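Local coordinates for protein purine nucleoside phosphorylase (Thermus thermophilus, PDB 1ODK) that probably catalyses the phosphate-dependent cleavage of purine nucleosides, releasing the free base and a ribose 1-phosphate, at residues L18-P23 with V86-A91; G92-D97 with L176-E181; G101-A106 with G197-V202; G108-D113 with V150-S155; L144-R149 with V221-E226. All coordinates share one frame; numbering follows the deposited sequence.

Contact 1 (L18-P23 with V86-A91); sequences LLPGDP and VRVGTA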
# COMPACT_ATOMS: atom_id res chain seq x y z
N LEU B 18 22.57 -10.93 25.79
CA LEU B 18 21.23 -11.52 25.80
C LEU B 18 20.29 -10.32 25.89
O LEU B 18 20.58 -9.35 26.60
CB LEU B 18 21.01 -12.43 27.01
CG LEU B 18 21.82 -13.72 27.14
CD1 LEU B 18 21.08 -14.68 28.08
CD2 LEU B 18 22.02 -14.38 25.79
N LEU B 19 19.16 -10.38 25.18
CA LEU B 19 18.20 -9.29 25.16
C LEU B 19 16.81 -9.62 25.69
O LEU B 19 15.90 -9.90 24.91
CB LEU B 19 18.05 -8.76 23.72
CG LEU B 19 19.30 -8.21 23.03
CD1 LEU B 19 19.00 -7.88 21.57
CD2 LEU B 19 19.77 -6.96 23.76
N PRO B 20 16.62 -9.62 27.02
CA PRO B 20 15.27 -9.92 27.49
C PRO B 20 14.46 -8.62 27.35
O PRO B 20 15.04 -7.55 27.26
CB PRO B 20 15.49 -10.32 28.95
CG PRO B 20 16.70 -9.49 29.34
CD PRO B 20 17.59 -9.58 28.13
N GLY B 21 13.14 -8.72 27.32
CA GLY B 21 12.34 -7.50 27.19
C GLY B 21 12.06 -6.87 28.54
O GLY B 21 12.01 -5.65 28.69
N ASP B 22 11.91 -7.73 29.54
CA ASP B 22 11.59 -7.34 30.91
C ASP B 22 12.84 -7.07 31.78
O ASP B 22 13.69 -7.94 31.95
CB ASP B 22 10.74 -8.46 31.52
CG ASP B 22 10.38 -8.23 32.97
OD1 ASP B 22 10.76 -7.19 33.55
OD2 ASP B 22 9.70 -9.12 33.53
N PRO B 23 12.96 -5.86 32.35
CA PRO B 23 14.11 -5.52 33.19
C PRO B 23 14.24 -6.41 34.43
O PRO B 23 15.35 -6.66 34.92
CB PRO B 23 13.88 -4.05 33.54
CG PRO B 23 12.38 -3.94 33.52
CD PRO B 23 12.02 -4.72 32.29
N VAL B 86 21.31 -12.11 21.29
CA VAL B 86 20.25 -13.09 21.29
C VAL B 86 19.06 -12.66 22.14
O VAL B 86 19.16 -12.50 23.36
CB VAL B 86 20.76 -14.47 21.80
CG1 VAL B 86 19.61 -15.47 21.89
CG2 VAL B 86 21.85 -14.99 20.86
N ARG B 87 17.92 -12.46 21.47
CA ARG B 87 16.71 -12.08 22.18
C ARG B 87 16.18 -13.30 22.93
O ARG B 87 16.16 -14.41 22.40
CB ARG B 87 15.63 -11.58 21.21
CG ARG B 87 14.23 -11.51 21.83
CD ARG B 87 13.23 -10.78 20.94
NE ARG B 87 11.84 -11.16 21.23
CZ ARG B 87 11.22 -10.93 22.38
NH1 ARG B 87 11.85 -10.32 23.37
NH2 ARG B 87 9.96 -11.34 22.53
N VAL B 88 15.78 -13.09 24.17
CA VAL B 88 15.19 -14.14 24.98
C VAL B 88 13.92 -13.50 25.52
O VAL B 88 13.97 -12.49 26.21
CB VAL B 88 16.10 -14.59 26.15
CG1 VAL B 88 17.29 -15.37 25.61
CG2 VAL B 88 16.57 -13.38 26.96
N GLY B 89 12.78 -14.08 25.18
CA GLY B 89 11.54 -13.50 25.65
C GLY B 89 10.38 -14.47 25.64
O GLY B 89 10.57 -15.69 25.53
N THR B 90 9.18 -13.92 25.77
CA THR B 90 7.97 -14.71 25.79
C THR B 90 7.18 -14.50 24.51
O THR B 90 7.39 -13.52 23.79
CB THR B 90 7.09 -14.31 26.98
OG1 THR B 90 6.92 -12.88 26.97
CG2 THR B 90 7.74 -14.74 28.29
N ALA B 91 6.27 -15.42 24.23
CA ALA B 91 5.46 -15.33 23.02
C ALA B 91 4.10 -15.98 23.24
O ALA B 91 3.96 -16.90 24.05
CB ALA B 91 6.18 -16.00 21.85
O HOH W 1 13.78 -8.57 23.73

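Contact 2 (G92-D97 with L176-E181); sequences GAASSD and LAFEME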
# COMPACT_ATOMS: atom_id res chain seq x y z
N GLY B 92 3.10 -15.49 22.51
CA GLY B 92 1.76 -16.03 22.60
C GLY B 92 1.55 -17.00 21.46
O GLY B 92 1.65 -16.62 20.29
N ALA B 93 1.28 -18.26 21.79
CA ALA B 93 1.08 -19.28 20.78
C ALA B 93 -0.08 -18.95 19.85
O ALA B 93 -1.15 -18.53 20.30
CB ALA B 93 0.84 -20.63 21.44
N ALA B 94 0.15 -19.13 18.55
CA ALA B 94 -0.88 -18.87 17.55
C ALA B 94 -1.60 -20.18 17.25
O ALA B 94 -2.75 -20.19 16.83
CB ALA B 94 -0.25 -18.32 16.27
N SER B 95 -0.90 -21.29 17.49
CA SER B 95 -1.44 -22.62 17.25
C SER B 95 -1.82 -23.28 18.57
O SER B 95 -1.35 -22.89 19.64
CB SER B 95 -0.39 -23.50 16.55
OG SER B 95 0.31 -22.78 15.55
N SER B 96 -2.66 -24.30 18.48
CA SER B 96 -3.08 -25.04 19.66
C SER B 96 -2.03 -26.11 19.96
O SER B 96 -2.01 -26.69 21.04
CB SER B 96 -4.43 -25.71 19.42
OG SER B 96 -4.35 -26.62 18.34
N ASP B 97 -1.16 -26.35 18.98
CA ASP B 97 -0.12 -27.35 19.11
C ASP B 97 0.95 -26.94 20.12
O ASP B 97 1.56 -27.79 20.78
CB ASP B 97 0.53 -27.62 17.75
CG ASP B 97 1.32 -28.92 17.72
OD1 ASP B 97 1.85 -29.27 16.64
OD2 ASP B 97 1.42 -29.59 18.78
N LEU B 176 4.13 -19.70 14.34
CA LEU B 176 3.96 -20.50 15.54
C LEU B 176 3.45 -19.69 16.71
O LEU B 176 2.66 -20.18 17.51
CB LEU B 176 5.30 -21.13 15.93
CG LEU B 176 5.96 -22.03 14.89
CD1 LEU B 176 7.32 -22.48 15.40
CD2 LEU B 176 5.06 -23.23 14.60
N ALA B 177 3.90 -18.44 16.81
CA ALA B 177 3.50 -17.57 17.91
C ALA B 177 3.78 -16.12 17.56
O ALA B 177 4.45 -15.82 16.57
CB ALA B 177 4.28 -17.96 19.18
N PHE B 178 3.26 -15.22 18.39
CA PHE B 178 3.44 -13.78 18.21
C PHE B 178 4.28 -13.18 19.33
O PHE B 178 4.13 -13.53 20.50
CB PHE B 178 2.08 -13.06 18.21
CG PHE B 178 1.26 -13.30 16.98
CD1 PHE B 178 0.67 -14.54 16.76
CD2 PHE B 178 1.08 -12.29 16.04
CE1 PHE B 178 -0.09 -14.78 15.61
CE2 PHE B 178 0.32 -12.51 14.89
CZ PHE B 178 -0.26 -13.76 14.68
N GLU B 179 5.17 -12.26 18.96
CA GLU B 179 5.98 -11.56 19.94
C GLU B 179 6.13 -10.14 19.39
O GLU B 179 5.43 -9.79 18.43
CB GLU B 179 7.32 -12.27 20.17
CG GLU B 179 8.07 -12.69 18.94
CD GLU B 179 8.86 -11.55 18.34
OE1 GLU B 179 9.80 -11.08 19.00
OE2 GLU B 179 8.52 -11.14 17.22
N MET B 180 7.00 -9.32 19.95
CA MET B 180 7.07 -7.94 19.47
C MET B 180 8.46 -7.33 19.29
O MET B 180 8.62 -6.11 19.42
CB MET B 180 6.27 -7.05 20.44
CG MET B 180 4.82 -7.50 20.66
SD MET B 180 3.98 -6.60 22.01
CE MET B 180 3.87 -4.97 21.27
N GLU B 181 9.46 -8.14 18.98
CA GLU B 181 10.81 -7.59 18.85
C GLU B 181 11.71 -8.20 17.79
O GLU B 181 12.55 -7.52 17.21
CB GLU B 181 11.53 -7.69 20.21
CG GLU B 181 10.95 -6.83 21.33
CD GLU B 181 9.72 -7.42 22.01
OE1 GLU B 181 9.10 -6.70 22.81
OE2 GLU B 181 9.39 -8.61 21.76

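Contact 3 (G101-A106 with G197-V202); sequences GELIVA and GAILAV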
# COMPACT_ATOMS: atom_id res chain seq x y z
N GLY B 101 5.38 -22.80 28.15
CA GLY B 101 6.63 -23.35 28.65
C GLY B 101 7.48 -23.95 27.55
O GLY B 101 8.67 -24.19 27.73
N GLU B 102 6.87 -24.20 26.39
CA GLU B 102 7.61 -24.77 25.27
C GLU B 102 8.49 -23.68 24.67
O GLU B 102 8.17 -22.49 24.75
CB GLU B 102 6.63 -25.29 24.21
CG GLU B 102 7.20 -26.39 23.33
CD GLU B 102 6.17 -26.98 22.39
OE1 GLU B 102 4.97 -26.97 22.73
OE2 GLU B 102 6.56 -27.46 21.30
N LEU B 103 9.62 -24.07 24.09
CA LEU B 103 10.52 -23.09 23.50
C LEU B 103 10.38 -23.02 21.99
O LEU B 103 9.98 -23.99 21.34
CB LEU B 103 11.97 -23.43 23.85
CG LEU B 103 12.31 -23.60 25.34
CD1 LEU B 103 13.80 -23.85 25.48
CD2 LEU B 103 11.90 -22.35 26.12
N ILE B 104 10.70 -21.86 21.44
CA ILE B 104 10.65 -21.67 20.00
C ILE B 104 11.95 -21.02 19.54
O ILE B 104 12.31 -19.94 20.03
CB ILE B 104 9.50 -20.73 19.57
CG1 ILE B 104 8.14 -21.37 19.89
CG2 ILE B 104 9.60 -20.44 18.08
CD1 ILE B 104 6.96 -20.43 19.66
N VAL B 105 12.67 -21.68 18.65
CA VAL B 105 13.89 -21.10 18.11
C VAL B 105 13.41 -20.42 16.84
O VAL B 105 12.99 -21.09 15.89
CB VAL B 105 14.95 -22.16 17.74
CG1 VAL B 105 16.15 -21.47 17.09
CG2 VAL B 105 15.39 -22.91 18.99
N ALA B 106 13.46 -19.10 16.82
CA ALA B 106 12.97 -18.32 15.69
C ALA B 106 13.78 -18.45 14.41
O ALA B 106 14.89 -17.93 14.31
CB ALA B 106 12.84 -16.85 16.08
N GLY B 197 19.88 -13.51 16.94
CA GLY B 197 19.10 -14.72 17.06
C GLY B 197 18.01 -14.48 18.08
O GLY B 197 18.03 -13.47 18.80
N ALA B 198 17.05 -15.39 18.15
CA ALA B 198 15.96 -15.26 19.10
C ALA B 198 15.39 -16.61 19.50
O ALA B 198 15.16 -17.48 18.66
CB ALA B 198 14.85 -14.37 18.52
N ILE B 199 15.19 -16.78 20.79
CA ILE B 199 14.58 -17.99 21.31
C ILE B 199 13.49 -17.48 22.24
O ILE B 199 13.69 -16.51 22.98
CB ILE B 199 15.59 -18.88 22.05
CG1 ILE B 199 14.88 -20.13 22.58
CG2 ILE B 199 16.28 -18.10 23.17
CD1 ILE B 199 15.82 -21.18 23.12
N LEU B 200 12.32 -18.11 22.18
CA LEU B 200 11.21 -17.67 23.01
C LEU B 200 10.59 -18.80 23.80
O LEU B 200 10.70 -19.96 23.44
CB LEU B 200 10.11 -17.05 22.13
CG LEU B 200 10.50 -15.92 21.17
CD1 LEU B 200 9.33 -15.61 20.25
CD2 LEU B 200 10.92 -14.68 21.96
N ALA B 201 9.92 -18.43 24.89
CA ALA B 201 9.22 -19.38 25.72
C ALA B 201 7.74 -19.00 25.60
O ALA B 201 7.38 -17.84 25.80
CB ALA B 201 9.67 -19.26 27.17
N VAL B 202 6.89 -19.96 25.25
CA VAL B 202 5.46 -19.69 25.12
C VAL B 202 4.89 -19.39 26.51
O VAL B 202 4.99 -20.20 27.42
CB VAL B 202 4.72 -20.90 24.52
CG1 VAL B 202 3.22 -20.61 24.45
CG2 VAL B 202 5.26 -21.20 23.13
O HOH W 2 16.87 -17.57 16.26

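Contact 4 (G108-D113 with V150-S155); sequences GAVPLD and VGLVAS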
# COMPACT_ATOMS: atom_id res chain seq x y z
N GLY B 108 12.67 -17.27 11.63
CA GLY B 108 12.42 -16.02 10.94
C GLY B 108 11.30 -15.29 11.65
O GLY B 108 10.66 -15.86 12.54
N ALA B 109 11.05 -14.04 11.27
CA ALA B 109 9.99 -13.27 11.91
C ALA B 109 9.17 -12.49 10.89
O ALA B 109 9.71 -11.65 10.17
CB ALA B 109 10.58 -12.32 12.94
N VAL B 110 7.87 -12.78 10.81
CA VAL B 110 7.00 -12.06 9.89
C VAL B 110 6.98 -10.62 10.39
O VAL B 110 6.65 -10.37 11.55
CB VAL B 110 5.57 -12.66 9.89
CG1 VAL B 110 4.63 -11.79 9.06
CG2 VAL B 110 5.61 -14.07 9.33
N PRO B 111 7.35 -9.66 9.54
CA PRO B 111 7.37 -8.26 9.96
C PRO B 111 6.03 -7.53 9.92
O PRO B 111 5.71 -6.87 8.93
CB PRO B 111 8.40 -7.64 9.03
CG PRO B 111 8.13 -8.36 7.74
CD PRO B 111 7.88 -9.81 8.16
N LEU B 112 5.26 -7.64 11.00
CA LEU B 112 3.97 -6.97 11.08
C LEU B 112 4.12 -5.66 11.85
O LEU B 112 3.13 -5.07 12.29
CB LEU B 112 2.95 -7.86 11.80
CG LEU B 112 2.66 -9.23 11.19
CD1 LEU B 112 1.57 -9.92 12.01
CD2 LEU B 112 2.22 -9.07 9.74
N ASP B 113 5.36 -5.21 11.99
CA ASP B 113 5.68 -3.99 12.74
C ASP B 113 6.08 -2.80 11.86
O ASP B 113 6.59 -2.97 10.75
CB ASP B 113 6.82 -4.29 13.71
CG ASP B 113 8.14 -4.48 13.01
OD1 ASP B 113 9.06 -3.69 13.26
OD2 ASP B 113 8.24 -5.43 12.19
N VAL B 150 10.94 -25.22 15.99
CA VAL B 150 11.79 -24.36 15.19
C VAL B 150 10.95 -23.83 14.03
O VAL B 150 10.39 -24.60 13.25
CB VAL B 150 13.01 -25.14 14.65
CG1 VAL B 150 13.91 -24.22 13.84
CG2 VAL B 150 13.78 -25.76 15.80
N GLY B 151 10.84 -22.51 13.93
CA GLY B 151 10.05 -21.94 12.86
C GLY B 151 9.80 -20.46 12.96
O GLY B 151 10.53 -19.71 13.61
N LEU B 152 8.73 -20.03 12.30
CA LEU B 152 8.37 -18.62 12.25
C LEU B 152 7.59 -18.08 13.43
O LEU B 152 6.78 -18.77 14.05
CB LEU B 152 7.52 -18.34 11.01
CG LEU B 152 8.14 -18.44 9.62
CD1 LEU B 152 7.04 -18.24 8.58
CD2 LEU B 152 9.24 -17.39 9.47
N VAL B 153 7.86 -16.81 13.74
CA VAL B 153 7.13 -16.10 14.76
C VAL B 153 6.68 -14.87 13.98
O VAL B 153 7.14 -14.65 12.85
CB VAL B 153 8.00 -15.65 15.98
CG1 VAL B 153 8.50 -16.87 16.74
CG2 VAL B 153 9.16 -14.77 15.51
N ALA B 154 5.77 -14.09 14.54
CA ALA B 154 5.33 -12.87 13.88
C ALA B 154 5.57 -11.76 14.89
O ALA B 154 5.15 -11.87 16.04
CB ALA B 154 3.84 -12.96 13.53
N SER B 155 6.27 -10.71 14.46
CA SER B 155 6.55 -9.56 15.32
C SER B 155 5.48 -8.51 15.02
O SER B 155 5.42 -7.98 13.91
CB SER B 155 7.94 -8.99 15.03
OG SER B 155 8.96 -9.96 15.22

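Contact 5 (L144-R149 with V221-E226); sequences LGYPHR and VRRMVE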
# COMPACT_ATOMS: atom_id res chain seq x y z
N LEU B 144 20.03 -30.00 25.21
CA LEU B 144 19.45 -29.89 26.55
C LEU B 144 18.17 -30.71 26.70
O LEU B 144 17.77 -31.04 27.81
CB LEU B 144 19.21 -28.42 26.91
CG LEU B 144 20.49 -27.60 27.14
CD1 LEU B 144 20.14 -26.14 27.37
CD2 LEU B 144 21.25 -28.16 28.33
N GLY B 145 17.53 -31.01 25.57
CA GLY B 145 16.32 -31.82 25.60
C GLY B 145 15.00 -31.19 25.99
O GLY B 145 14.01 -31.90 26.16
N TYR B 146 14.94 -29.87 26.14
CA TYR B 146 13.69 -29.22 26.52
C TYR B 146 12.75 -29.16 25.32
O TYR B 146 13.18 -28.91 24.20
CB TYR B 146 13.95 -27.79 27.02
CG TYR B 146 14.90 -27.70 28.20
CD1 TYR B 146 14.68 -28.44 29.36
CD2 TYR B 146 16.01 -26.85 28.15
CE1 TYR B 146 15.55 -28.34 30.44
CE2 TYR B 146 16.88 -26.74 29.23
CZ TYR B 146 16.65 -27.49 30.38
OH TYR B 146 17.51 -27.39 31.45
N PRO B 147 11.44 -29.40 25.54
CA PRO B 147 10.47 -29.35 24.45
C PRO B 147 10.59 -28.03 23.69
O PRO B 147 10.56 -26.96 24.30
CB PRO B 147 9.14 -29.49 25.17
CG PRO B 147 9.49 -30.39 26.31
CD PRO B 147 10.79 -29.80 26.80
N HIS B 148 10.72 -28.11 22.37
CA HIS B 148 10.86 -26.90 21.57
C HIS B 148 10.42 -27.11 20.13
O HIS B 148 10.25 -28.24 19.67
CB HIS B 148 12.32 -26.45 21.55
CG HIS B 148 13.23 -27.40 20.85
ND1 HIS B 148 13.55 -28.64 21.36
CD2 HIS B 148 13.86 -27.31 19.65
CE1 HIS B 148 14.34 -29.28 20.51
NE2 HIS B 148 14.54 -28.49 19.46
N ARG B 149 10.25 -26.00 19.43
CA ARG B 149 9.86 -26.00 18.02
C ARG B 149 10.80 -25.04 17.30
O ARG B 149 11.39 -24.15 17.92
CB ARG B 149 8.41 -25.54 17.85
CG ARG B 149 7.36 -26.48 18.45
CD ARG B 149 7.35 -27.83 17.74
NE ARG B 149 7.11 -27.68 16.31
CZ ARG B 149 5.94 -27.36 15.77
NH1 ARG B 149 4.88 -27.15 16.55
NH2 ARG B 149 5.83 -27.21 14.45
N VAL B 221 11.29 -19.90 31.03
CA VAL B 221 12.25 -18.82 30.96
C VAL B 221 13.66 -19.31 31.31
O VAL B 221 14.64 -18.94 30.67
CB VAL B 221 11.86 -17.67 31.92
CG1 VAL B 221 13.02 -16.67 32.04
CG2 VAL B 221 10.60 -16.98 31.41
N ARG B 222 13.75 -20.14 32.35
CA ARG B 222 15.06 -20.66 32.75
C ARG B 222 15.68 -21.49 31.64
O ARG B 222 16.87 -21.36 31.35
CB ARG B 222 14.93 -21.52 34.02
CG ARG B 222 16.28 -21.95 34.60
CD ARG B 222 16.11 -23.11 35.58
NE ARG B 222 15.66 -24.33 34.91
CZ ARG B 222 16.40 -25.03 34.05
NH1 ARG B 222 17.64 -24.64 33.77
NH2 ARG B 222 15.91 -26.12 33.48
N ARG B 223 14.88 -22.35 31.02
CA ARG B 223 15.35 -23.21 29.94
C ARG B 223 15.84 -22.40 28.75
O ARG B 223 16.89 -22.67 28.17
CB ARG B 223 14.23 -24.14 29.49
CG ARG B 223 13.72 -25.09 30.56
CD ARG B 223 12.49 -25.84 30.07
NE ARG B 223 12.06 -26.86 31.03
CZ ARG B 223 11.05 -27.69 30.83
NH1 ARG B 223 10.34 -27.62 29.71
NH2 ARG B 223 10.74 -28.60 31.75
N MET B 224 15.05 -21.39 28.39
CA MET B 224 15.38 -20.52 27.27
C MET B 224 16.71 -19.77 27.48
O MET B 224 17.53 -19.67 26.56
CB MET B 224 14.22 -19.55 27.05
CG MET B 224 14.59 -18.19 26.54
SD MET B 224 13.09 -17.22 26.35
CE MET B 224 12.89 -16.50 27.97
N VAL B 225 16.93 -19.26 28.69
CA VAL B 225 18.15 -18.53 29.00
C VAL B 225 19.38 -19.45 28.97
O VAL B 225 20.44 -19.08 28.46
CB VAL B 225 18.05 -17.85 30.39
CG1 VAL B 225 19.39 -17.22 30.77
CG2 VAL B 225 16.95 -16.79 30.36
N GLU B 226 19.23 -20.65 29.52
CA GLU B 226 20.33 -21.62 29.53
C GLU B 226 20.72 -21.94 28.09
O GLU B 226 21.91 -22.02 27.75
CB GLU B 226 19.90 -22.90 30.25
CG GLU B 226 21.00 -23.95 30.33
CD GLU B 226 20.55 -25.22 31.02
OE1 GLU B 226 21.40 -26.10 31.26
OE2 GLU B 226 19.34 -25.34 31.33
O HOH W 3 10.51 -26.35 27.25

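Contact 1 (L18-P23 with V86-A91)
The two strands run side by side in the same direction, their axes 4.4 Å apart and inclined by 29°, with Leu18 paired to Val86 and Leu19 to Arg87. Leu19 carries the polar part of the contact. Its N donates to Val86 O at 2.8 Å; its O takes a longer bond from Val88 N at 3.3 Å, with the donor well above the carbonyl plane (67° out of it). Leu19 O also accepts from a water, 2.8 Å away, which in turn accepts from Arg87 NH1 at 2.6 Å. The Arg87 chain is extended from CG to NE, and its NE and NH2 form salt bridges with Glu179 and Glu181. Gly89 N lies over one guanidinium face; a side chain on this glycine would run into NH1. On the other side of the sheet Leu18 and Val86 lie alongside each other, CD2 of Leu18 being 4.2 Å from CB of Val86. Val88 holds CG2 between its backbone N and carbonyl carbon, where it meets Pro20 CB at 3.8 Å. Helix 214-233 covers Leu18, Val86 and Val88. Beyond the strand Asp22 caps helix 23-33, and Arg44 of a second subunit packs on Asp22 and Thr90. A strand giving way to Gly21 and a capped helix, beside a parallel central strand and an arginine of a neighbouring subunit, is consistent with the phosphate site of hexameric nucleoside phosphorylases.

Contact 2 (G92-D97 with L176-E181)
An antiparallel ladder in the central mixed sheet of the nucleoside phosphorylase fold joins the end of strand 84-93 to strand 175-179. Gly92 and Phe178 form a hydrogen-bonded pair: Gly92 N reaches Phe178 O at 3.0 Å in the carbonyl plane, and Phe178 N returns to Gly92 O at 2.9 Å. A third bond, Ala94 N to Leu176 O at 2.9 Å, is nearly straight (173°) and continues the pairing as the first chain leaves the sheet. Ala177 CB comes within 3.2 Å of Gly92 O, a close fit beside the ladder. With CG beside its backbone N (chi1 -71°), Phe178 turns its ring so that CE1 meets Ala94 CB at 3.6 Å, the methyl lying at the ring edge, in its plane. Past the ladder, the Glu179 side chain bends toward the following residues, and OE1 accepts Glu181 N at 3.0 Å from above the carboxylate plane; the same oxygen also pairs with Arg87 and bonds to Ala182 N. Glu181 stands at the N-cap position of helix 182-192. Strand 152-156 pairs with 175-179 through Leu152 and Ala154, Ala93 packs on strand 195-205, and Ala167 of helix 164-171 touches Phe178.

Contact 3 (G101-A106 with G197-V202)
Ile199 holds CG1 anti to its backbone N (chi1 180°) and Leu103 holds CG anti to its carbonyl carbon (chi1 -55°), so the two chains cross obliquely and their CD1 atoms meet at 4.1 Å. They lie on one face of an antiparallel ladder between strands 103-106 and 195-205, part of the curled central sheet of the nucleoside phosphorylase fold. Leu103 CD2 also touches Ala201 CB at 4.0 Å, and Met224 of helix 214-233 packs on both Leu103 and Ile199. On the opposite face, Ile104 CG1 is anti to the carbonyl carbon (chi1 -65°), which sends CD1 to Val202 CG2 at 3.9 Å; Ile104 and Leu200 turn here toward strand 175-179. The backbones are gripped along their length. Ile104 and Leu200 exchange two bonds, each N to the other residue's O at 2.8 Å, both in the carbonyl planes. Val202 N points nearly along the C=O axis of Glu102, and Gly101 N closes that end on Val202 O. At the other end Ala106 N bonds to Ala198 O, after which a water takes over: it donates to Ala106 O at 2.8 Å and accepts from Ala198 N at 2.9 Å.

Contact 4 (G108-D113 with V150-S155)
Four backbone bonds zip these parallel strands together, the donor alternating between them. Val153 N bonds to Gly108 O at 3.2 Å, Val110 N to Val153 O at 2.9 Å and Ser155 N to Val110 O at 3.0 Å, each donor in the carbonyl plane. The last, Leu112 N to Ser155 O at 2.9 Å, is bent (133°), where the chain makes an inverse gamma turn centred on Pro111. On one face Ala109 CB fits between Val153 CG2 at 3.8 Å and Ser155 OG at 3.7 Å. On the other, Ala154 CB meets Val110 CB at 4.0 Å and the tip of Leu112, while Leu152 CD2 comes to 3.7 Å from Gly108 C; a CB on this glycine would be tight against that methyl. Further out, Ser155 OG is held by hydrogen bonds with Glu179 OE2 and Ser183 N, and Ala182 covers it and Ala109. Asp113, at the N-cap position of helix 114-120, bonds through OD2 to Ser183 and Thr116 and through OD1 to Thr67, tying the strand end to two other helices. Pro124 and Val128 of a third subunit press on Val110 and Leu152, so this parallel pair of the central sheet also backs a subunit interface, as expected of the oligomeric nucleoside phosphorylases.

Contact 5 (L144-R149 with V221-E226)
After leaving its helix at Gly145 with positive phi (78°), segment 144-149 meets residues 221-226 of helix 214-233, packed on the central sheet of the nucleoside phosphorylase fold; Tyr146 and Arg223 come nearest, their CA atoms 7.1 Å apart. The centre of this surface contact is a CH-pi interaction: Arg223 CG sits 3.5 Å from the centroid of the Tyr146 ring, over its face; the extended side chain lays its guanidinium almost parallel to the ring (8°), and NE is salt-bridged to Glu219. Leu144 O lies over the opposite ring face. At the tip, Tyr146 OH donates to the syn lone pair of Glu226 OE2 at 2.8 Å and accepts from Arg222 NH2 at 2.9 Å, in the guanidinium plane and nearly straight (170°). Arg222 NH1 closes the triangle by a salt bridge to Glu226 OE2 at 3.1 Å. A leucine in place of Tyr146 would remove the hydroxyl and the ring, and would probably loosen the turn's hold on the helix. Leu144 CD1 touches Glu226 CG at 3.8 Å. At the Arg223 guanidinium edge, in plane, a water donates to Pro147 O at 3.0 Å and accepts from Arg223 NH1 at 2.8 Å.

In the fold
Contacts 1 to 4 are buried ladders of one mixed sheet; contact 5 lies at the surface. Strand 84-93 serves contacts 1 and 2, and pairs with strand 195-205 of contact 3 through Arg87 N to Gly197 O. Contacts 2 and 4 meet where Glu179 bonds to Ser155. Parallel pairing marks contacts 1 and 4, antiparallel pairing contacts 2 and 3. Apolar packing fills contact 3, whereas carboxylates, Arg87 and Ser155 gather where contacts 1, 2 and 4 approach one another. Contact 5, by contrast, relies on side-chain charges and an aromatic ring; its helix also covers contacts 1 and 3, with Met224 reaching both. Neighbouring subunits touch contacts 1, 2 and 4.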